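Local coordinates for protein quinoline 2-oxidoreductase small subunit (Pseudomonas putida, PDB 1T3Q) that carries two [2Fe-2S] clusters that probably pass electrons from the molybdenum centre to FAD during the hydroxylation of quinoline, at residues Asp131-Arg134 / Glu135-Gly139; Ile154-Pro157 / Ala158-Glu161. All coordinates share one frame; numbering follows the deposited sequence.

Contact 1: Asp131-Arg134 / Glu135-Gly139; sequences DEVR and EVMSG
V133 and M137, four residues apart on one face of helix 130-136 and its end, lie side by side and point the same way. CG1 of V133 touches CG of M137 at 3.6 Å. M137 keeps CG beside its own backbone N (chi1 -60°), bends at chi2 and chi3 carry the chain away from V133, and the side chain packs on M114, T117 and I121 of helix 111-124. A branched valine fills the fixed spot against helix 148-154, while the flexible thioether of M137 can follow the uneven surface of both helices it touches, 111-124 and, through I154, 148-154.

Backbone bonds hold the last turn together. V136 N donates to E132 O at 3.0 Å and M137 N to V133 O at 2.8 Å, the latter arriving almost head-on to the carbonyl (C=O...N 165°). A side chain adds to these backbone bonds: S138 OG donates to E135 O at 2.8 Å, the donor tilted 25° from the carbonyl plane.

The acidic groups stand apart, with D131 OD1 and E135 OE1 5.5 Å from each other, both on the exposed side, so their like charges are probably screened by solvent. E132 turns its OE2 back to S129 N. R134 reaches out with an extended chain to a salt bridge with D721 of the large subunit.

This is the C-terminal turn of an amphipathic helix in the all-helical [2Fe-2S] domain of molybdenum hydroxylases, leading into the segment that carries cluster ligands C142 and C144.

Contact 2: Ile154-Pro157 / Ala158-Glu161; sequences ITDP and AVAE
I154, at the end of helix 148-154, meets the next helix through its backbone: its carbonyl O lies 3.7 Å from CG1 of V159. Its own branched side chain turns the other way and packs on A118 and L122 of helix 111-124. T155 then leaves helical geometry, and its OG1 bonds back to I151 O, a use of the hydroxyl well suited to a helix end.

D156 is the N-cap of helix 157-164. With CG anti to the backbone N (chi1 -176°), the carboxylate swings over the first turn and OD2 accepts from A158 N at 2.8 Å. The amide comes to the anti side of that oxygen, 35° out of the carboxylate plane, and the same oxygen forms a salt bridge with R101 of helix 94-101. A negative charge here probably also suits the positive end of the helix dipole. CB of D156 rests 3.9 Å from CG2 of V159, while D156 O accepts from A160 N at 3.1 Å and, weakly, from V159 N.

P157 occupies the first helical position, where the backbone N has no acceptor within the helix, so proline's missing N-H costs nothing, and a ring-fixed phi of -58° fits the helix. Its O takes E161 N at 3.0 Å.

Both contacts are local and partly buried, and they mark opposite kinds of helix boundary: contact 1 is the C-terminal turn of helix 130-136, contact 2 the start of helix 157-164. They meet through I154, whose CD1 lies 3.6 Å from CG1 of V133 and also packs on M137. V136 and M137 of contact 1 and I154 and V159 of contact 2 all pack on helix 111-124, so both contribute to one apolar interior. Their polar chemistry differs with position. Contact 1 lies near the second cluster and faces the large and medium subunits, and its arginine pairs with an aspartate of the large subunit. Contact 2 touches no other chain of the assembly, and its capping aspartate is paired with an arginine of its own chain.

Contact 1: Asp131-Arg134 / Glu135-Gly139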
loop_
_atom_site.group_PDB
_atom_site.type_symbol
_atom_site.label_atom_id
_atom_site.label_comp_id
_atom_site.label_asym_id
_atom_site.label_seq_id
_atom_site.Cartn_x
_atom_site.Cartn_y
_atom_site.Cartn_z
ATOM N N ASP A 131 -33.195 8.916 -28.257
ATOM C CA ASP A 131 -32.467 9.479 -29.394
ATOM C C ASP A 131 -31.691 10.728 -29.010
ATOM O O ASP A 131 -30.564 10.924 -29.458
ATOM C CB ASP A 131 -33.427 9.812 -30.540
ATOM C CG ASP A 131 -33.734 8.608 -31.404
ATOM O OD1 ASP A 131 -34.668 8.687 -32.228
ATOM O OD2 ASP A 131 -33.032 7.587 -31.268
ATOM N N GLU A 132 -32.302 11.573 -28.186
ATOM C CA GLU A 132 -31.655 12.796 -27.739
ATOM C C GLU A 132 -30.432 12.451 -26.890
ATOM O O GLU A 132 -29.379 13.081 -27.014
ATOM C CB GLU A 132 -32.651 13.652 -26.940
ATOM C CG GLU A 132 -33.755 14.248 -27.821
ATOM C CD GLU A 132 -34.931 14.841 -27.043
ATOM O OE1 GLU A 132 -35.782 15.493 -27.687
ATOM O OE2 GLU A 132 -35.019 14.654 -25.809
ATOM N N VAL A 133 -30.571 11.444 -26.034
ATOM C CA VAL A 133 -29.459 11.037 -25.188
ATOM C C VAL A 133 -28.324 10.474 -26.046
ATOM O O VAL A 133 -27.166 10.848 -25.867
ATOM C CB VAL A 133 -29.892 9.988 -24.141
ATOM C CG1 VAL A 133 -28.687 9.555 -23.308
ATOM C CG2 VAL A 133 -30.960 10.584 -23.218
ATOM N N ARG A 134 -28.649 9.591 -26.983
ATOM C CA ARG A 134 -27.615 9.019 -27.841
ATOM C C ARG A 134 -26.883 10.118 -28.608
ATOM O O ARG A 134 -25.671 10.042 -28.812
ATOM C CB ARG A 134 -28.218 7.997 -28.813
ATOM C CG ARG A 134 -28.530 6.641 -28.164
ATOM C CD ARG A 134 -29.169 5.673 -29.155
ATOM N NE ARG A 134 -29.476 4.367 -28.567
ATOM C CZ ARG A 134 -28.582 3.403 -28.360
ATOM N NH1 ARG A 134 -27.311 3.587 -28.688
ATOM N NH2 ARG A 134 -28.961 2.247 -27.833
ATOM N N GLU A 135 -27.622 11.148 -29.013
ATOM C CA GLU A 135 -27.051 12.268 -29.751
ATOM C C GLU A 135 -26.070 13.072 -28.914
ATOM O O GLU A 135 -24.946 13.338 -29.341
ATOM C CB GLU A 135 -28.167 13.193 -30.245
ATOM C CG GLU A 135 -29.067 12.550 -31.278
ATOM C CD GLU A 135 -30.328 13.349 -31.553
ATOM O OE1 GLU A 135 -31.121 12.914 -32.418
ATOM O OE2 GLU A 135 -30.532 14.401 -30.904
ATOM N N VAL A 136 -26.490 13.465 -27.720
ATOM C CA VAL A 136 -25.622 14.252 -26.857
ATOM C C VAL A 136 -24.473 13.435 -26.267
ATOM O O VAL A 136 -23.385 13.962 -26.044
ATOM C CB VAL A 136 -26.426 14.905 -25.718
ATOM C CG1 VAL A 136 -25.525 15.831 -24.905
ATOM C CG2 VAL A 136 -27.592 15.695 -26.306
ATOM N N MET A 137 -24.706 12.145 -26.032
ATOM C CA MET A 137 -23.668 11.287 -25.459
ATOM C C MET A 137 -22.691 10.769 -26.519
ATOM O O MET A 137 -21.727 10.080 -26.186
ATOM C CB MET A 137 -24.303 10.089 -24.739
ATOM C CG MET A 137 -25.241 10.426 -23.569
ATOM S SD MET A 137 -24.464 11.323 -22.206
ATOM C CE MET A 137 -23.222 10.115 -21.641
ATOM N N SER A 138 -22.921 11.115 -27.784
ATOM C CA SER A 138 -22.065 10.636 -28.873
ATOM C C SER A 138 -20.611 11.088 -28.781
ATOM O O SER A 138 -19.761 10.611 -29.536
ATOM C CB SER A 138 -22.645 11.042 -30.238
ATOM O OG SER A 138 -22.567 12.437 -30.458
ATOM N N GLY A 139 -20.329 12.005 -27.862
ATOM C CA GLY A 139 -18.974 12.491 -27.682
ATOM C C GLY A 139 -18.253 11.809 -26.530
ATOM O O GLY A 139 -17.147 12.206 -26.157
#

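Contact 2: Ile154-Pro157 / Ala158-Glu161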
loop_
_atom_site.group_PDB
_atom_site.type_symbol
_atom_site.label_atom_id
_atom_site.label_comp_id
_atom_site.label_asym_id
_atom_site.label_seq_id
_atom_site.Cartn_x
_atom_site.Cartn_y
_atom_site.Cartn_z
ATOM N N ILE A 154 -29.798 6.824 -18.019
ATOM C CA ILE A 154 -30.107 8.249 -18.113
ATOM C C ILE A 154 -31.596 8.560 -18.292
ATOM O O ILE A 154 -32.072 9.601 -17.838
ATOM C CB ILE A 154 -29.310 8.900 -19.266
ATOM C CG1 ILE A 154 -27.811 8.768 -18.981
ATOM C CG2 ILE A 154 -29.705 10.374 -19.424
ATOM C CD1 ILE A 154 -26.920 9.126 -20.152
ATOM N N THR A 155 -32.327 7.656 -18.938
ATOM C CA THR A 155 -33.754 7.860 -19.172
ATOM C C THR A 155 -34.636 7.201 -18.121
ATOM O O THR A 155 -35.859 7.188 -18.254
ATOM C CB THR A 155 -34.179 7.333 -20.563
ATOM O OG1 THR A 155 -33.789 5.959 -20.702
ATOM C CG2 THR A 155 -33.534 8.157 -21.664
ATOM N N ASP A 156 -34.014 6.655 -17.083
ATOM C CA ASP A 156 -34.745 6.000 -16.001
ATOM C C ASP A 156 -35.681 7.023 -15.358
ATOM O O ASP A 156 -35.278 8.152 -15.079
ATOM C CB ASP A 156 -33.763 5.469 -14.953
ATOM C CG ASP A 156 -34.449 4.692 -13.850
ATOM O OD1 ASP A 156 -34.554 3.455 -13.971
ATOM O OD2 ASP A 156 -34.892 5.320 -12.860
ATOM N N PRO A 157 -36.941 6.637 -15.095
ATOM C CA PRO A 157 -37.904 7.563 -14.485
ATOM C C PRO A 157 -37.499 8.148 -13.128
ATOM O O PRO A 157 -37.884 9.267 -12.801
ATOM C CB PRO A 157 -39.191 6.734 -14.426
ATOM C CG PRO A 157 -38.686 5.320 -14.309
ATOM C CD PRO A 157 -37.537 5.301 -15.289
ATOM N N ALA A 158 -36.722 7.406 -12.345
ATOM C CA ALA A 158 -36.273 7.899 -11.045
ATOM C C ALA A 158 -35.256 9.022 -11.250
ATOM O O ALA A 158 -35.156 9.945 -10.436
ATOM C CB ALA A 158 -35.653 6.772 -10.232
ATOM N N VAL A 159 -34.501 8.930 -12.343
ATOM C CA VAL A 159 -33.507 9.946 -12.677
ATOM C C VAL A 159 -34.212 11.229 -13.114
ATOM O O VAL A 159 -33.837 12.331 -12.701
ATOM C CB VAL A 159 -32.575 9.462 -13.820
ATOM C CG1 VAL A 159 -31.698 10.607 -14.306
ATOM C CG2 VAL A 159 -31.710 8.320 -13.325
ATOM N N ALA A 160 -35.236 11.081 -13.947
ATOM C CA ALA A 160 -35.994 12.232 -14.423
ATOM C C ALA A 160 -36.624 12.951 -13.232
ATOM O O ALA A 160 -36.609 14.178 -13.157
ATOM C CB ALA A 160 -37.076 11.779 -15.404
ATOM N N GLU A 161 -37.172 12.179 -12.299
ATOM C CA GLU A 161 -37.799 12.744 -11.110
ATOM C C GLU A 161 -36.778 13.524 -10.281
ATOM O O GLU A 161 -37.043 14.647 -9.845
ATOM C CB GLU A 161 -38.420 11.625 -10.266
ATOM C CG GLU A 161 -38.938 12.070 -8.900
ATOM C CD GLU A 161 -40.089 13.062 -8.982
ATOM O OE1 GLU A 161 -40.507 13.574 -7.918
ATOM O OE2 GLU A 161 -40.582 13.329 -10.101
#